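PDB 6SMT: 6-phosphogluconate dehydrogenase, NAD-binding from Mycolicibacterium smegmatis MC2 155, which reduces imines to amines with S-enantioselectivity, using NADPH as the hydride-donating cofactor. Local coordinates for the interface of chains A and B. Sequence-based numbering; all coordinates share one arbitrary frame. Chains: chain A/B, 6-phosphogluconate dehydrogenase, NAD-binding.

The interface of chains A and B. Residues chain A 193, 197, 202, 207; chain B 174-175, 178-179, 181.
A:Ile202 and B:Phe175 meet at the apolar part of this subunit interface, where the long helix 171-199 of chain B packs against the C-terminal part of the same helix in chain A, the loop that follows it and the start of helix 204-231. The deposited assembly is a dimer, and its two-fold symmetry repeats every contact with the chains exchanged. Imine reductases typically form such dimers by interlocking their helical C-terminal domains.

The tight part is a CH-pi contact. The CD1 methyl of A:Ile202 sits over one face of the B:Phe175 ring, 3.8 Å from the ring centre and displaced towards the rim at CD1 and CE1. Its CG2 branch reaches the far end of the same ring, 4.0 Å from CZ of B:Phe175. Isoleucine seems well suited here, since its two branches can spread over one flat surface, while the CD1 arm also touches CB of B:Ala174, 3.9 Å away.

A:Leu207 packs beside this contact. Its CD1 methyl reaches in among B:Phe175, B:Ala178 and B:Leu179 because CG points away from the backbone N (chi1 -167°). That methyl lies 4.0 Å from CD2 of B:Leu179, and the two leucines run past each other in opposite directions.

The small alanine side chains probably allow the helices to approach closely: CB of A:Ala197 lies 3.9 Å from CB of B:Ala178, whose methyl also touches CD1 of A:Leu207. The looser, more polar margin is at B:Asp181, which contributes little buried surface; its carboxylate, swung anti to the backbone N (chi1 173°), skirts the backbone of A:Ala193, at an edge where a charged side chain is probably tolerated more easily than beside the phenyl ring. Inward of this margin A:Ala193 is packed close against the backbone of B:Ala178, its CB methyl resting 3.3 Å from the carbonyl O of B:Ala178.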
loop_
_atom_site.group_PDB
_atom_site.type_symbol
_atom_site.label_atom_id
_atom_site.label_comp_id
_atom_site.label_asym_id
_atom_site.label_seq_id
_atom_site.Cartn_x
_atom_site.Cartn_y
_atom_site.Cartn_z
ATOM N N ALA A 193 4.519 -9.548 -3.555
ATOM C CA ALA A 193 3.356 -10.438 -3.403
ATOM C C ALA A 193 3.159 -11.203 -4.711
ATOM O O ALA A 193 2.867 -12.362 -4.679
ATOM C CB ALA A 193 2.146 -9.656 -3.032
ATOM N N ALA A 197 3.310 -15.228 -4.974
ATOM C CA ALA A 197 2.065 -15.854 -5.424
ATOM C C ALA A 197 2.381 -16.735 -6.621
ATOM O O ALA A 197 1.871 -17.874 -6.721
ATOM C CB ALA A 197 1.021 -14.850 -5.784
ATOM N N ILE A 202 -0.236 -19.177 -8.282
ATOM C CA ILE A 202 -1.289 -18.149 -8.427
ATOM C C ILE A 202 -0.756 -17.040 -9.352
ATOM O O ILE A 202 0.115 -16.291 -8.975
ATOM C CB ILE A 202 -1.726 -17.551 -7.076
ATOM C CG1 ILE A 202 -2.136 -18.580 -6.051
ATOM C CG2 ILE A 202 -2.763 -16.482 -7.255
ATOM C CD1 ILE A 202 -2.169 -18.040 -4.605
ATOM N N LEU A 207 -4.742 -13.414 -8.829
ATOM C CA LEU A 207 -4.652 -12.670 -7.555
ATOM C C LEU A 207 -5.400 -11.346 -7.598
ATOM O O LEU A 207 -5.844 -10.848 -6.542
ATOM C CB LEU A 207 -3.173 -12.432 -7.233
ATOM C CG LEU A 207 -2.894 -11.955 -5.822
ATOM C CD1 LEU A 207 -3.139 -13.093 -4.841
ATOM C CD2 LEU A 207 -1.461 -11.464 -5.707
ATOM N N ALA B 174 -2.214 -19.878 0.642
ATOM C CA ALA B 174 -1.313 -19.327 -0.346
ATOM C C ALA B 174 -1.784 -17.960 -0.785
ATOM O O ALA B 174 -0.936 -17.018 -0.925
ATOM C CB ALA B 174 -1.187 -20.239 -1.522
ATOM N N PHE B 175 -3.083 -17.775 -1.056
ATOM C CA PHE B 175 -3.549 -16.421 -1.303
ATOM C C PHE B 175 -3.278 -15.531 -0.097
ATOM O O PHE B 175 -2.891 -14.350 -0.256
ATOM C CB PHE B 175 -5.069 -16.430 -1.575
ATOM C CG PHE B 175 -5.472 -16.849 -2.968
ATOM C CD1 PHE B 175 -5.521 -18.175 -3.382
ATOM C CD2 PHE B 175 -5.842 -15.901 -3.892
ATOM C CE1 PHE B 175 -5.862 -18.523 -4.687
ATOM C CE2 PHE B 175 -6.146 -16.264 -5.205
ATOM C CZ PHE B 175 -6.244 -17.548 -5.564
ATOM N N ALA B 178 0.187 -14.077 0.058
ATOM C CA ALA B 178 0.392 -12.980 -0.923
ATOM C C ALA B 178 -0.322 -11.709 -0.495
ATOM O O ALA B 178 0.231 -10.558 -0.529
ATOM C CB ALA B 178 -0.066 -13.424 -2.316
ATOM N N LEU B 179 -1.574 -11.808 -0.109
ATOM C CA LEU B 179 -2.425 -10.655 0.155
ATOM C C LEU B 179 -1.996 -9.985 1.454
ATOM O O LEU B 179 -1.976 -8.720 1.571
ATOM C CB LEU B 179 -3.872 -11.092 0.215
ATOM C CG LEU B 179 -4.408 -11.643 -1.122
ATOM C CD1 LEU B 179 -5.739 -12.332 -0.843
ATOM C CD2 LEU B 179 -4.579 -10.542 -2.150
ATOM N N ASP B 181 1.057 -10.003 2.681
ATOM C CA ASP B 181 2.331 -9.378 2.292
ATOM C C ASP B 181 2.043 -7.965 1.763
ATOM O O ASP B 181 2.615 -6.980 2.261
ATOM C CB ASP B 181 3.006 -10.273 1.286
ATOM C CG ASP B 181 4.219 -9.795 0.627
ATOM O OD1 ASP B 181 4.758 -8.739 1.059
ATOM O OD2 ASP B 181 4.656 -10.487 -0.302
#